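Local atomic coordinates of beta-glucosidase (PDB entry 6JXG), a protein that probably hydrolyses terminal, non-reducing beta-D-glucosyl residues with release of beta-D-glucose, a step in the breakdown of cellulose. Residues Met381-Gly386 against Gly443-Asp448; Gly652-Ser657 against Gly664-Asn669; Ala429-Val434 against Ser474-Val479; Lys25-Thr30 against Asn42-Ala47. All blocks are in the same frame, centred on the assembly; numbering follows the deposited sequence.

Contact 1 of 4, residues Met381-Gly386 against Gly443-Asp448; sequences MGWGSG and GYITVD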
loop_
_atom_site.group_PDB
_atom_site.type_symbol
_atom_site.label_atom_id
_atom_site.label_comp_id
_atom_site.label_asym_id
_atom_site.label_seq_id
_atom_site.Cartn_x
_atom_site.Cartn_y
_atom_site.Cartn_z
ATOM N N MET A 381 2.245 7.430 -10.950
ATOM C CA MET A 381 2.497 6.014 -10.679
ATOM C C MET A 381 4.064 5.899 -10.611
ATOM O O MET A 381 4.745 6.509 -11.468
ATOM C CB MET A 381 1.989 5.300 -11.940
ATOM C CG MET A 381 1.871 3.888 -11.780
ATOM S SD MET A 381 1.073 3.066 -13.027
ATOM C CE MET A 381 -0.530 3.837 -13.136
ATOM N N GLY A 382 4.595 5.134 -9.688
ATOM C CA GLY A 382 5.962 4.580 -9.804
ATOM C C GLY A 382 6.170 3.469 -10.839
ATOM O O GLY A 382 5.332 3.226 -11.677
ATOM N N TRP A 383 7.359 2.858 -10.886
ATOM C CA TRP A 383 7.618 1.916 -11.984
ATOM C C TRP A 383 7.733 0.482 -11.493
ATOM O O TRP A 383 7.937 0.218 -10.311
ATOM C CB TRP A 383 8.881 2.258 -12.774
ATOM C CG TRP A 383 10.152 2.115 -12.085
ATOM C CD1 TRP A 383 10.812 0.958 -11.819
ATOM C CD2 TRP A 383 11.034 3.180 -11.625
ATOM N NE1 TRP A 383 12.027 1.223 -11.230
ATOM C CE2 TRP A 383 12.178 2.561 -11.059
ATOM C CE3 TRP A 383 10.946 4.564 -11.608
ATOM C CZ2 TRP A 383 13.241 3.293 -10.495
ATOM C CZ3 TRP A 383 12.050 5.309 -11.078
ATOM C CH2 TRP A 383 13.157 4.657 -10.514
ATOM N N GLY A 384 7.607 -0.422 -12.451
ATOM C CA GLY A 384 7.742 -1.856 -12.180
ATOM C C GLY A 384 6.491 -2.635 -12.486
ATOM O O GLY A 384 5.725 -2.241 -13.345
ATOM N N SER A 385 6.293 -3.747 -11.757
ATOM C CA SER A 385 5.171 -4.624 -11.965
ATOM C C SER A 385 3.880 -4.092 -11.409
ATOM O O SER A 385 2.812 -4.479 -11.865
ATOM C CB SER A 385 5.442 -5.987 -11.327
ATOM O OG SER A 385 5.462 -5.785 -9.925
ATOM N N GLY A 386 3.967 -3.173 -10.441
ATOM C CA GLY A 386 2.766 -2.575 -9.783
ATOM C C GLY A 386 2.144 -1.401 -10.538
ATOM O O GLY A 386 1.851 -0.332 -9.942
ATOM N N GLY A 443 13.073 -2.996 -8.525
ATOM C CA GLY A 443 14.499 -3.093 -8.857
ATOM C C GLY A 443 14.905 -3.935 -10.068
ATOM O O GLY A 443 15.940 -4.562 -10.014
ATOM N N TYR A 444 14.151 -3.881 -11.168
ATOM C CA TYR A 444 14.629 -4.411 -12.446
ATOM C C TYR A 444 14.765 -3.332 -13.463
ATOM O O TYR A 444 15.130 -3.622 -14.572
ATOM C CB TYR A 444 13.809 -5.590 -12.976
ATOM C CG TYR A 444 12.417 -5.250 -13.389
ATOM C CD1 TYR A 444 12.132 -4.935 -14.686
ATOM C CD2 TYR A 444 11.345 -5.348 -12.474
ATOM C CE1 TYR A 444 10.821 -4.594 -15.110
ATOM C CE2 TYR A 444 10.057 -4.993 -12.864
ATOM C CZ TYR A 444 9.818 -4.606 -14.187
ATOM O OH TYR A 444 8.535 -4.285 -14.540
ATOM N N ILE A 445 14.493 -2.080 -13.099
ATOM C CA ILE A 445 14.538 -0.962 -13.990
ATOM C C ILE A 445 15.387 0.135 -13.313
ATOM O O ILE A 445 15.221 0.424 -12.123
ATOM C CB ILE A 445 13.110 -0.396 -14.156
ATOM C CG1 ILE A 445 12.187 -1.411 -14.867
ATOM C CG2 ILE A 445 13.131 0.842 -15.034
ATOM C CD1 ILE A 445 10.741 -0.980 -14.986
ATOM N N THR A 446 16.324 0.699 -14.059
ATOM C CA THR A 446 17.144 1.857 -13.607
ATOM C C THR A 446 16.640 3.135 -14.268
ATOM O O THR A 446 16.512 3.205 -15.474
ATOM C CB THR A 446 18.601 1.622 -14.083
ATOM O OG1 THR A 446 19.096 0.474 -13.417
ATOM C CG2 THR A 446 19.534 2.812 -13.752
ATOM N N VAL A 447 16.336 4.137 -13.469
ATOM C CA VAL A 447 15.958 5.433 -13.955
ATOM C C VAL A 447 16.823 6.475 -13.254
ATOM O O VAL A 447 16.984 6.461 -12.028
ATOM C CB VAL A 447 14.453 5.714 -13.719
ATOM C CG1 VAL A 447 14.080 7.076 -14.290
ATOM C CG2 VAL A 447 13.531 4.619 -14.287
ATOM N N ASP A 448 17.381 7.424 -14.025
ATOM C CA ASP A 448 18.319 8.436 -13.454
ATOM C C ASP A 448 19.355 7.804 -12.561
ATOM O O ASP A 448 19.667 8.281 -11.466
ATOM C CB ASP A 448 17.561 9.600 -12.754
ATOM C CG ASP A 448 16.846 10.449 -13.730
ATOM O OD1 ASP A 448 17.034 10.154 -14.925
ATOM O OD2 ASP A 448 16.044 11.353 -13.393
#
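The indole of Trp383 lies with one face under two aliphatic side chains, a double CH-pi contact between an irregular segment, 381-386, and the short strand 446-447 with the residues leading into it, both in the family 3 C-terminal domain. Val447 CG2 sits 3.6 Å from the centroid of the six-membered ring, only 10° off the ring normal, and Ile445 CG2 stands 4.1 Å from the centroid of the five-membered ring on the same face. The phenol of Tyr444, by contrast, meets the backbone of the other segment, with Ser385 N at its edge. Alternate residues of 443-448 thus cover the indole, because the chain is extended through Ile445 and Val447 and turns Thr446 away. Trp383 holds its CG in the crowded position between backbone N and carbonyl carbon (chi1 67°), so that the ring reaches Val447 tip to tip while sliding past Ile445. NE1 donates to the carbonyl of Glu442, just ahead of 443-448, which helps fix the ring's rotation. Ser385 OG bonds to the Glu442 carboxylate, and its side chain touches Asp58, Arg64 and Arg122 of the TIM-barrel range, placing this end of the contact at the junction of two domains. Gly384 adopts backbone angles that would jam a beta carbon against the carbonyl O of Trp383. Tyr444 OH, hydrogen-bonded to Asp371 OD2, rests 3.3 Å from Gly384 C.

Contact 2 of 4, residues Gly652-Ser657 against Gly664-Asn669; sequences GFDKIS and GTVTFN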
loop_
_atom_site.group_PDB
_atom_site.type_symbol
_atom_site.label_atom_id
_atom_site.label_comp_id
_atom_site.label_asym_id
_atom_site.label_seq_id
_atom_site.Cartn_x
_atom_site.Cartn_y
_atom_site.Cartn_z
ATOM N N GLY A 652 -6.114 3.501 16.224
ATOM C CA GLY A 652 -7.460 3.880 15.791
ATOM C C GLY A 652 -7.403 5.131 14.934
ATOM O O GLY A 652 -6.529 5.955 15.113
ATOM N N PHE A 653 -8.323 5.239 13.999
ATOM C CA PHE A 653 -8.508 6.476 13.268
ATOM C C PHE A 653 -9.900 6.514 12.760
ATOM O O PHE A 653 -10.505 5.446 12.507
ATOM C CB PHE A 653 -7.469 6.634 12.133
ATOM C CG PHE A 653 -7.474 5.518 11.109
ATOM C CD1 PHE A 653 -6.756 4.357 11.321
ATOM C CD2 PHE A 653 -8.187 5.643 9.928
ATOM C CE1 PHE A 653 -6.801 3.333 10.403
ATOM C CE2 PHE A 653 -8.206 4.656 8.967
ATOM C CZ PHE A 653 -7.470 3.483 9.179
ATOM N N ASP A 654 -10.434 7.695 12.573
ATOM C CA ASP A 654 -11.832 7.843 12.138
ATOM C C ASP A 654 -11.947 9.193 11.440
ATOM O O ASP A 654 -11.573 10.210 11.987
ATOM C CB ASP A 654 -12.765 7.745 13.376
ATOM C CG ASP A 654 -14.254 7.662 13.008
ATOM O OD1 ASP A 654 -14.549 7.371 11.794
ATOM O OD2 ASP A 654 -15.103 7.911 13.916
ATOM N N LYS A 655 -12.484 9.229 10.222
ATOM C CA LYS A 655 -12.472 10.441 9.436
ATOM C C LYS A 655 -13.894 11.039 9.458
ATOM O O LYS A 655 -14.842 10.333 9.092
ATOM C CB LYS A 655 -12.017 10.109 8.006
ATOM C CG LYS A 655 -11.766 11.352 7.109
ATOM C CD LYS A 655 -11.042 11.000 5.839
ATOM C CE LYS A 655 -10.386 12.211 5.173
ATOM N NZ LYS A 655 -9.706 11.867 3.902
ATOM N N ILE A 656 -14.037 12.297 9.856
ATOM C CA ILE A 656 -15.350 12.907 10.018
ATOM C C ILE A 656 -15.465 14.179 9.229
ATOM O O ILE A 656 -14.596 15.039 9.236
ATOM C CB ILE A 656 -15.664 13.159 11.510
ATOM C CG1 ILE A 656 -17.074 13.667 11.714
ATOM C CG2 ILE A 656 -14.648 14.061 12.179
ATOM C CD1 ILE A 656 -17.525 13.632 13.169
ATOM N N SER A 657 -16.550 14.255 8.507
ATOM C CA SER A 657 -16.813 15.405 7.674
ATOM C C SER A 657 -17.771 16.353 8.396
ATOM O O SER A 657 -18.771 15.921 8.907
ATOM C CB SER A 657 -17.337 14.917 6.313
ATOM O OG SER A 657 -17.712 16.088 5.673
ATOM N N GLY A 664 -19.359 16.459 15.762
ATOM C CA GLY A 664 -19.703 15.023 15.621
ATOM C C GLY A 664 -18.870 14.166 16.533
ATOM O O GLY A 664 -17.928 14.637 17.144
ATOM N N THR A 665 -19.226 12.899 16.624
ATOM C CA THR A 665 -18.455 11.952 17.409
ATOM C C THR A 665 -17.554 11.042 16.562
ATOM O O THR A 665 -17.982 10.541 15.536
ATOM C CB THR A 665 -19.390 11.118 18.216
ATOM O OG1 THR A 665 -20.079 11.988 19.159
ATOM C CG2 THR A 665 -18.632 10.071 18.977
ATOM N N VAL A 666 -16.313 10.893 16.976
ATOM C CA VAL A 666 -15.383 9.889 16.422
ATOM C C VAL A 666 -15.279 8.736 17.361
ATOM O O VAL A 666 -15.363 8.907 18.532
ATOM C CB VAL A 666 -14.001 10.493 16.034
ATOM C CG1 VAL A 666 -14.237 11.476 14.942
ATOM C CG2 VAL A 666 -13.305 11.127 17.202
ATOM N N THR A 667 -15.096 7.545 16.804
ATOM C CA THR A 667 -15.149 6.303 17.566
ATOM C C THR A 667 -14.010 5.426 17.177
ATOM O O THR A 667 -13.746 5.266 15.963
ATOM C CB THR A 667 -16.489 5.615 17.288
ATOM O OG1 THR A 667 -17.509 6.438 17.869
ATOM C CG2 THR A 667 -16.538 4.253 17.846
ATOM N N PHE A 668 -13.314 4.893 18.178
ATOM C CA PHE A 668 -12.209 3.979 17.929
ATOM C C PHE A 668 -12.508 2.680 18.662
ATOM O O PHE A 668 -12.479 2.688 19.873
ATOM C CB PHE A 668 -10.846 4.548 18.432
ATOM C CG PHE A 668 -10.626 5.992 18.058
ATOM C CD1 PHE A 668 -10.384 6.348 16.709
ATOM C CD2 PHE A 668 -10.774 6.997 18.990
ATOM C CE1 PHE A 668 -10.139 7.683 16.339
ATOM C CE2 PHE A 668 -10.616 8.360 18.595
ATOM C CZ PHE A 668 -10.272 8.698 17.269
ATOM N N ASN A 669 -12.741 1.587 17.924
ATOM C CA ASN A 669 -12.912 0.251 18.534
ATOM C C ASN A 669 -11.607 -0.533 18.577
ATOM O O ASN A 669 -10.913 -0.692 17.543
ATOM C CB ASN A 669 -13.989 -0.496 17.761
ATOM C CG ASN A 669 -15.324 0.188 17.842
ATOM O OD1 ASN A 669 -15.803 0.517 18.945
ATOM N ND2 ASN A 669 -15.927 0.450 16.688
#
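Asp654, Ile656 and Phe668 carry this contact at the margin of the fibronectin type III-like sandwich, where strand 649-658 of the four-stranded sheet passes strand 663-671 of the three-stranded one. Each is an outermost strand of its sheet; the segments run 6.3 Å apart at closest approach, with 152° between their directions. Asp654 has CG anti to its backbone N (chi1 -171°), which extends the carboxylate across to the partner strand. OD2 accepts from Thr667 N over 2.9 Å, through the anti lone pair and with a fairly straight N-H...O angle of 158°. Strand 612-622 bonds to the backbone of Gly664 and Val666, so the carboxylate serves an N-H on the other edge of the strand. An alanine here would remove the carboxylate and probably leave the Thr667 N-H without this acceptor, loosening the link between the two sheets. Farther along, Ile656 CG2 meets Val666 CG1 at 3.8 Å, the side chains crossing at about a right angle, while Ile656 CD1 lies 3.6 Å from Gly664 CA. A beta carbon on Gly664 would collide with that methyl. At the other end Phe668 turns the CD1-CE1 edge of its ring to the backbone of Gly652 and Phe653: Phe653 C lies in plane at its edge, and CD1 approaches Phe653 N to 3.6 Å. On the strand's other side Phe653 packs edge-to-face on Trp82 and touches helix 131-147. The chemistry is mainly apolar packing with a single side-chain-to-backbone bond, which implies that the two edges are joined as layers of a sandwich rather than as neighbours in one continuous sheet.

Contact 3 of 4, residues Ala429-Val434 against Ser474-Val479; sequences AETAIV and SKNVIV. With MAN (alpha-D-mannopyranose), chain E.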
loop_
_atom_site.group_PDB
_atom_site.type_symbol
_atom_site.label_atom_id
_atom_site.label_comp_id
_atom_site.label_asym_id
_atom_site.label_seq_id
_atom_site.Cartn_x
_atom_site.Cartn_y
_atom_site.Cartn_z
ATOM N N ALA A 429 3.756 36.771 -13.504
ATOM C CA ALA A 429 2.423 36.491 -12.978
ATOM C C ALA A 429 2.321 36.892 -11.503
ATOM O O ALA A 429 3.312 36.907 -10.825
ATOM C CB ALA A 429 2.127 34.988 -13.098
ATOM N N GLU A 430 1.106 37.105 -11.013
ATOM C CA GLU A 430 0.849 37.456 -9.623
ATOM C C GLU A 430 1.227 36.295 -8.671
ATOM O O GLU A 430 1.671 36.474 -7.545
ATOM C CB GLU A 430 -0.627 37.682 -9.436
ATOM C CG GLU A 430 -1.247 38.906 -10.050
ATOM C CD GLU A 430 -2.484 39.312 -9.258
ATOM O OE1 GLU A 430 -3.142 38.435 -8.602
ATOM O OE2 GLU A 430 -2.762 40.526 -9.257
ATOM N N THR A 431 1.088 35.090 -9.178
ATOM C CA THR A 431 1.233 33.875 -8.345
ATOM C C THR A 431 1.768 32.823 -9.260
ATOM O O THR A 431 1.349 32.755 -10.414
ATOM C CB THR A 431 -0.147 33.456 -7.799
ATOM O OG1 THR A 431 -0.541 34.417 -6.824
ATOM C CG2 THR A 431 -0.089 32.070 -7.021
ATOM N N ALA A 432 2.651 31.991 -8.733
ATOM C CA ALA A 432 3.302 30.886 -9.477
ATOM C C ALA A 432 3.081 29.560 -8.794
ATOM O O ALA A 432 3.350 29.451 -7.597
ATOM C CB ALA A 432 4.795 31.119 -9.526
ATOM N N ILE A 433 2.623 28.570 -9.547
ATOM C CA ILE A 433 2.497 27.192 -9.034
ATOM C C ILE A 433 3.547 26.351 -9.764
ATOM O O ILE A 433 3.565 26.316 -11.027
ATOM C CB ILE A 433 1.117 26.560 -9.316
ATOM C CG1 ILE A 433 -0.034 27.541 -8.999
ATOM C CG2 ILE A 433 1.039 25.239 -8.597
ATOM C CD1 ILE A 433 -1.453 27.067 -9.305
ATOM N N VAL A 434 4.439 25.754 -8.970
ATOM C CA VAL A 434 5.549 25.024 -9.451
ATOM C C VAL A 434 5.385 23.531 -9.031
ATOM O O VAL A 434 5.075 23.232 -7.884
ATOM C CB VAL A 434 6.900 25.647 -8.982
ATOM C CG1 VAL A 434 6.978 25.811 -7.477
ATOM C CG2 VAL A 434 8.087 24.854 -9.471
ATOM N N SER A 474 9.218 35.595 -7.669
ATOM C CA SER A 474 7.826 35.736 -7.267
ATOM C C SER A 474 7.710 35.922 -5.752
ATOM O O SER A 474 8.458 35.313 -5.004
ATOM C CB SER A 474 6.976 34.498 -7.721
ATOM O OG SER A 474 5.648 34.543 -7.220
ATOM N N LYS A 475 6.694 36.690 -5.340
ATOM C CA LYS A 475 6.341 36.863 -3.963
ATOM C C LYS A 475 5.347 35.818 -3.494
ATOM O O LYS A 475 5.057 35.763 -2.286
ATOM C CB LYS A 475 5.607 38.178 -3.735
ATOM C CG LYS A 475 6.261 39.397 -4.318
ATOM C CD LYS A 475 7.305 39.898 -3.354
ATOM C CE LYS A 475 8.001 41.086 -3.995
ATOM N NZ LYS A 475 9.166 41.446 -3.160
ATOM N N ASN A 476 4.764 35.046 -4.412
ATOM C CA ASN A 476 3.639 34.156 -4.050
ATOM C C ASN A 476 3.774 32.861 -4.799
ATOM O O ASN A 476 3.290 32.752 -5.931
ATOM C CB ASN A 476 2.260 34.752 -4.343
ATOM C CG ASN A 476 1.955 35.945 -3.466
ATOM O OD1 ASN A 476 1.673 35.813 -2.273
ATOM N ND2 ASN A 476 2.094 37.117 -4.037
ATOM N N VAL A 477 4.375 31.889 -4.135
ATOM C CA VAL A 477 4.635 30.619 -4.753
ATOM C C VAL A 477 3.881 29.506 -4.083
ATOM O O VAL A 477 4.005 29.302 -2.874
ATOM C CB VAL A 477 6.133 30.287 -4.684
ATOM C CG1 VAL A 477 6.428 28.948 -5.386
ATOM C CG2 VAL A 477 6.965 31.441 -5.295
ATOM N N ILE A 478 3.205 28.707 -4.886
ATOM C CA ILE A 478 2.555 27.475 -4.366
ATOM C C ILE A 478 3.378 26.302 -4.917
ATOM O O ILE A 478 3.559 26.227 -6.164
ATOM C CB ILE A 478 1.165 27.350 -4.979
ATOM C CG1 ILE A 478 0.344 28.630 -4.744
ATOM C CG2 ILE A 478 0.470 26.061 -4.533
ATOM C CD1 ILE A 478 0.117 29.043 -3.336
ATOM N N VAL A 479 3.901 25.428 -4.070
ATOM C CA VAL A 479 4.626 24.230 -4.510
ATOM C C VAL A 479 3.695 23.009 -4.481
ATOM O O VAL A 479 3.166 22.662 -3.453
ATOM C CB VAL A 479 5.873 23.941 -3.654
ATOM C CG1 VAL A 479 6.622 22.711 -4.126
ATOM C CG2 VAL A 479 6.794 25.146 -3.638
HETATM C C1 MAN E . -1.952 34.479 -6.765
HETATM C C2 MAN E . -1.874 35.861 -6.097
HETATM C C3 MAN E . -1.640 35.853 -4.583
HETATM C C4 MAN E . -2.514 34.807 -3.905
HETATM C C5 MAN E . -2.166 33.510 -4.584
HETATM C C6 MAN E . -2.777 32.323 -3.877
HETATM O O2 MAN E . -3.124 36.413 -6.315
HETATM O O3 MAN E . -1.998 37.134 -4.140
HETATM O O4 MAN E . -2.300 34.722 -2.485
HETATM O O5 MAN E . -2.583 33.545 -5.935
HETATM O O6 MAN E . -4.191 32.368 -3.957
HETATM O O HOH W 1 4.456 34.703 -9.742
#
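Two adjacent parallel strands, 431-438 and 477-483, form this part of the alpha/beta sheet in the family 3 C-terminal domain, and an O-linked mannose decorates their starting end. The backbones zip in parallel register. Ala432 N donates to Asn476 O at 3.0 Å, Ile478 N to Ala432 O at 2.8 Å, and Val434 N to Ile478 O, each nearly along the C=O axis. Ile433 and Ile478 lie side by side on one face; on the other, the side chains of Val434 and Val477 cross obliquely, CG1 to CG1 at 3.8 Å. Ahead of the strands, Ser474 OG accepts from Asn476 N in an ST turn, and a water links this hydroxyl to Ala429 O. The sugar is bonded through C1 to Thr431 OG1, which stands anti to the carbonyl carbon (chi1 -71°). Glu430 OE1 accepts from mannose O2 at 3.1 Å, whereas the Asn476 amide packs against the sugar in van der Waals contact, CG lying 3.8 Å from mannose C3. An alanine here would lack that amide group and would probably leave the sugar less firmly packed against the second segment. The mannose is also hydrogen-bonded to Ala343 O. Strands 351-355 and 498-503 flank the pair within the sheet, and helix 463-471, part of the crossover between the two strands, packs on Ala432, Val434 and Val479 through Leu466, Val467 and Val470.

Contact 4 of 4, residues Lys25-Thr30 against Asn42-Ala47; sequences KASIVT and NTAAVA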
loop_
_atom_site.group_PDB
_atom_site.type_symbol
_atom_site.label_atom_id
_atom_site.label_comp_id
_atom_site.label_asym_id
_atom_site.label_seq_id
_atom_site.Cartn_x
_atom_site.Cartn_y
_atom_site.Cartn_z
ATOM N N LYS A 25 -2.450 -32.914 -10.631
ATOM C CA LYS A 25 -1.997 -32.201 -9.398
ATOM C C LYS A 25 -0.764 -31.372 -9.679
ATOM O O LYS A 25 -0.719 -30.199 -9.344
ATOM C CB LYS A 25 -1.739 -33.197 -8.275
ATOM C CG LYS A 25 -3.037 -33.844 -7.807
ATOM C CD LYS A 25 -2.794 -34.927 -6.768
ATOM C CE LYS A 25 -4.084 -35.658 -6.542
ATOM N NZ LYS A 25 -3.876 -36.569 -5.445
ATOM N N ALA A 26 0.209 -31.971 -10.342
ATOM C CA ALA A 26 1.419 -31.236 -10.716
ATOM C C ALA A 26 1.121 -30.031 -11.591
ATOM O O ALA A 26 1.731 -28.988 -11.450
ATOM C CB ALA A 26 2.457 -32.168 -11.353
ATOM N N SER A 27 0.148 -30.125 -12.464
ATOM C CA SER A 27 -0.114 -29.034 -13.411
ATOM C C SER A 27 -0.842 -27.880 -12.703
ATOM O O SER A 27 -0.769 -26.759 -13.204
ATOM C CB SER A 27 -0.917 -29.527 -14.652
ATOM O OG SER A 27 -2.266 -29.848 -14.269
ATOM N N ILE A 28 -1.492 -28.168 -11.561
ATOM C CA ILE A 28 -2.162 -27.168 -10.769
ATOM C C ILE A 28 -1.172 -26.321 -9.925
ATOM O O ILE A 28 -1.407 -25.154 -9.681
ATOM C CB ILE A 28 -3.233 -27.788 -9.862
ATOM C CG1 ILE A 28 -4.401 -28.276 -10.710
ATOM C CG2 ILE A 28 -3.880 -26.795 -8.904
ATOM C CD1 ILE A 28 -5.434 -29.149 -9.969
ATOM N N VAL A 29 -0.005 -26.891 -9.622
ATOM C CA VAL A 29 0.924 -26.264 -8.733
ATOM C C VAL A 29 2.110 -25.657 -9.496
ATOM O O VAL A 29 2.944 -24.918 -8.928
ATOM C CB VAL A 29 1.258 -27.462 -7.798
ATOM C CG1 VAL A 29 2.628 -27.966 -7.892
ATOM C CG2 VAL A 29 0.341 -27.633 -6.574
ATOM N N THR A 30 2.202 -25.919 -10.789
ATOM C CA THR A 30 3.363 -25.562 -11.565
ATOM C C THR A 30 2.943 -24.665 -12.696
ATOM O O THR A 30 2.173 -25.031 -13.557
ATOM C CB THR A 30 4.081 -26.786 -12.173
ATOM O OG1 THR A 30 4.229 -27.796 -11.190
ATOM C CG2 THR A 30 5.434 -26.398 -12.796
ATOM N N ASN A 42 0.180 -18.412 -15.358
ATOM C CA ASN A 42 -0.966 -19.341 -15.529
ATOM C C ASN A 42 -0.601 -20.720 -15.113
ATOM O O ASN A 42 0.562 -21.146 -15.184
ATOM C CB ASN A 42 -1.414 -19.408 -17.017
ATOM C CG ASN A 42 -2.120 -18.176 -17.510
ATOM O OD1 ASN A 42 -3.408 -18.012 -17.392
ATOM N ND2 ASN A 42 -1.359 -17.347 -18.168
ATOM N N THR A 43 -1.599 -21.459 -14.654
ATOM C CA THR A 43 -1.509 -22.881 -14.606
ATOM C C THR A 43 -2.467 -23.495 -15.641
ATOM O O THR A 43 -3.444 -22.865 -16.026
ATOM C CB THR A 43 -1.762 -23.446 -13.177
ATOM O OG1 THR A 43 -2.955 -22.912 -12.629
ATOM C CG2 THR A 43 -0.595 -23.121 -12.302
ATOM N N ALA A 44 -2.193 -24.733 -16.044
ATOM C CA ALA A 44 -3.033 -25.455 -17.059
ATOM C C ALA A 44 -4.470 -25.757 -16.554
ATOM O O ALA A 44 -4.658 -26.026 -15.421
ATOM C CB ALA A 44 -2.378 -26.770 -17.399
ATOM N N ALA A 45 -5.454 -25.714 -17.442
ATOM C CA ALA A 45 -6.796 -26.170 -17.138
ATOM C C ALA A 45 -6.794 -27.660 -16.751
ATOM O O ALA A 45 -5.972 -28.430 -17.217
ATOM C CB ALA A 45 -7.679 -25.949 -18.392
ATOM N N VAL A 46 -7.736 -28.039 -15.918
ATOM C CA VAL A 46 -7.977 -29.448 -15.564
ATOM C C VAL A 46 -9.465 -29.674 -15.826
ATOM O O VAL A 46 -10.302 -29.353 -15.011
ATOM C CB VAL A 46 -7.623 -29.747 -14.114
ATOM C CG1 VAL A 46 -7.908 -31.196 -13.752
ATOM C CG2 VAL A 46 -6.161 -29.380 -13.836
ATOM N N ALA A 47 -9.766 -30.219 -17.002
ATOM C CA ALA A 47 -11.139 -30.269 -17.484
ATOM C C ALA A 47 -11.969 -31.204 -16.625
ATOM O O ALA A 47 -13.132 -30.930 -16.442
ATOM C CB ALA A 47 -11.185 -30.662 -18.963
HETATM O O HOH W 2 0.345 -25.839 -15.274
HETATM O O HOH W 3 -3.810 -30.163 -16.531
HETATM O O HOH W 4 -2.626 -22.526 -9.832
#
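The last turn of helix 22-29 runs beside an extended, irregular segment, with the CA atoms of Ile28 and Thr43 5.8 Å apart and those of Ser27 and Ala44 almost as near. Three waters bridge the two. One donates to Ser27 O and to Thr30 O and accepts from Ala44 N, so it satisfies two carbonyls at the helix end together with an N-H of segment 42-47. A second donates to Ser27 OG and to Ala45 O, the hydroxyl being bonded also to Asp24 O; a third donates to Ile28 O and Thr43 OG1. Among these waters Thr43 turns its methyl to the helix end: CG2, anti to the carbonyl carbon, lies 3.4 Å from Ile28 O and 3.6 Å from Thr30 O. The apolar part is Val46 CG2, which meets Ile28 CG1 at 3.8 Å with the side chains crossing at about a right angle, while Ser27 OG passes 3.9 Å from the same methyl. Thr30, the first residue to leave helical geometry, folds OG1 back to Ala26 O at 2.8 Å, in the carbonyl plane, and also accepts from Gly264 N. On the far side of the helix, Val29 packs against helices 265-272 and 278-294, and Lys25 forms a salt bridge with Asp282. Segment 42-47 leads out of strand 41-42, which pairs with strand 55-57 at the edge of the N-terminal domain's sheet.

Contact 4 comes first along the chain, near the N-terminal TIM-barrel domain, and contact 2 last, in the fibronectin type III-like domain. Contacts 1 and 3 lie between them, both within the family 3 C-terminal range, and their segments alternate: strand 431-438 of contact 3 leads on to the short strand 446-447 of contact 1. Even so, their centres are about 32 Å apart. Contacts 3 and 4 are the farthest separated, about 59 Å between centres, on opposite sides of the chain's centre. Contacts 1 and 2 both touch residues of the barrel range, so the C-terminal and fibronectin-like domains each pack on the barrel, whereas contact 3 lies at an outer end of its own domain.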